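Local coordinates for cystathionine beta-lyase family protein, YNBB B.subtilis ortholog (PDB 3HVY), which is a putative pyridoxal-phosphate-dependent lyase of the cystathionine beta-lyase/methionine gamma-lyase family, possibly involved in aluminium resistance, at residues 188-193 with 334-339. Sequence-based numbering, arbitrary orientation.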
# COMPACT_ATOMS: atom_id res chain seq x y z
N TYR D 188 14.86 7.33 31.62
CA TYR D 188 14.28 8.29 32.50
C TYR D 188 15.22 8.54 33.67
O TYR D 188 15.00 8.02 34.75
CB TYR D 188 12.93 7.80 33.03
CG TYR D 188 11.79 7.82 32.05
CD1 TYR D 188 11.77 8.71 30.97
CD2 TYR D 188 10.68 7.00 32.24
CE1 TYR D 188 10.71 8.75 30.11
CE2 TYR D 188 9.60 7.04 31.38
CZ TYR D 188 9.62 7.92 30.32
OH TYR D 188 8.55 7.95 29.46
N GLY D 189 16.26 9.33 33.47
CA GLY D 189 17.11 9.67 34.61
C GLY D 189 17.55 11.11 34.57
O GLY D 189 16.92 11.95 33.92
N TRP D 190 18.61 11.40 35.29
CA TRP D 190 19.19 12.71 35.24
C TRP D 190 20.68 12.46 35.04
O TRP D 190 21.48 12.69 35.91
CB TRP D 190 18.86 13.51 36.50
CG TRP D 190 19.23 14.95 36.39
CD1 TRP D 190 20.33 15.54 36.92
CD2 TRP D 190 18.52 15.98 35.67
NE1 TRP D 190 20.35 16.88 36.61
CE2 TRP D 190 19.25 17.18 35.84
CE3 TRP D 190 17.36 16.00 34.89
CZ2 TRP D 190 18.84 18.39 35.26
CZ3 TRP D 190 16.95 17.21 34.33
CH2 TRP D 190 17.68 18.37 34.52
N ARG D 191 21.02 11.98 33.84
CA ARG D 191 22.39 11.60 33.48
C ARG D 191 22.48 11.80 31.99
O ARG D 191 21.58 11.39 31.25
CB ARG D 191 22.68 10.12 33.79
N LYS D 192 23.54 12.44 31.54
CA LYS D 192 23.76 12.62 30.12
C LYS D 192 24.00 11.27 29.39
O LYS D 192 24.68 10.38 29.90
CB LYS D 192 24.95 13.53 29.89
CG LYS D 192 24.68 14.99 30.32
CD LYS D 192 25.81 15.95 29.94
CE LYS D 192 27.05 15.79 30.82
NZ LYS D 192 28.22 16.17 30.01
N SER D 193 23.41 11.14 28.21
CA SER D 193 23.57 9.99 27.36
C SER D 193 25.02 9.86 26.96
O SER D 193 25.75 10.84 26.91
CB SER D 193 22.69 10.13 26.14
OG SER D 193 21.31 10.16 26.49
N ILE D 334 17.37 13.55 22.70
CA ILE D 334 16.55 13.75 23.89
C ILE D 334 16.97 14.98 24.70
O ILE D 334 18.17 15.25 24.81
CB ILE D 334 16.66 12.56 24.84
CG1 ILE D 334 16.38 11.23 24.11
CG2 ILE D 334 15.73 12.75 26.06
CD1 ILE D 334 15.09 11.23 23.38
N GLN D 335 15.97 15.69 25.27
CA GLN D 335 16.21 16.82 26.13
C GLN D 335 15.36 16.62 27.36
O GLN D 335 14.16 16.41 27.24
CB GLN D 335 15.75 18.13 25.51
CG GLN D 335 16.10 19.37 26.34
CD GLN D 335 17.59 19.46 26.64
OE1 GLN D 335 18.40 19.39 25.73
NE2 GLN D 335 17.96 19.64 27.92
N ALA D 336 15.99 16.74 28.53
CA ALA D 336 15.31 16.65 29.84
C ALA D 336 15.21 18.04 30.48
O ALA D 336 16.10 18.88 30.31
CB ALA D 336 16.05 15.63 30.78
N ILE D 337 14.12 18.28 31.20
CA ILE D 337 13.85 19.55 31.84
C ILE D 337 13.35 19.22 33.28
O ILE D 337 12.39 18.46 33.41
CB ILE D 337 12.73 20.32 31.12
CG1 ILE D 337 12.98 20.43 29.59
CG2 ILE D 337 12.50 21.72 31.80
CD1 ILE D 337 11.76 20.93 28.81
N LYS D 338 14.01 19.73 34.31
CA LYS D 338 13.57 19.50 35.70
C LYS D 338 12.56 20.59 36.09
O LYS D 338 12.93 21.69 36.44
CB LYS D 338 14.76 19.47 36.63
CG LYS D 338 14.47 19.06 38.06
CD LYS D 338 15.72 19.00 38.93
CE LYS D 338 16.71 17.90 38.46
NZ LYS D 338 17.84 17.64 39.41
N PHE D 339 11.28 20.27 36.02
CA PHE D 339 10.25 21.27 36.32
C PHE D 339 10.14 21.56 37.82
O PHE D 339 9.79 22.67 38.20
CB PHE D 339 8.91 20.84 35.70
CG PHE D 339 8.89 20.89 34.21
CD1 PHE D 339 8.67 22.08 33.54
CD2 PHE D 339 9.17 19.76 33.47
CE1 PHE D 339 8.67 22.13 32.19
CE2 PHE D 339 9.16 19.79 32.11
CZ PHE D 339 8.91 20.98 31.46
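The side chain of Lys338 crosses the indole of Trp190 at about a right angle, touching it with CB, CE and NZ. Lys338 CB, pointing at the loop 188-193, meets the far rim of the six-membered ring, 3.8 Å from Trp190 CH2. CG stands anti to the backbone N (chi1 -172°), and CG and CD carry the chain past the ring without touching it; the bend at chi3 (-65°) then brings the end back over the indole. Lys338 CE settles above the six-membered ring of Trp190, 3.7 Å from its centroid, a CH-pi contact. One bond further, Lys338 NZ lies over the five-membered ring of Trp190, 3.9 Å from that centroid and 12° off the ring normal, a cation-pi interaction. Lysine suits the place because it offers both greasy methylenes and a cation, and tryptophan because its two fused rings are long enough to receive CE and NZ one after the other.

Two residues back on the same side of strand 334-338, Ala336 points its methyl at the indole, with Ala336 CB 4.0 Å from Trp190 CZ3; this small side chain lets the broad ring lie close to the strand. No hydrogen bond joins the two segments; every close contact between them involves the indole, which Ile402, Asp321 and Leu323 from the flanking strands also touch. Ile337 turns to the other side and packs on helix 287-317. In this PLP-dependent transferase fold, Trp190 packs a loop from the large mixed sheet against the smaller antiparallel C-terminal sheet, where Tyr188 and Gly189 hydrogen-bond to Asp394 and Tyr404.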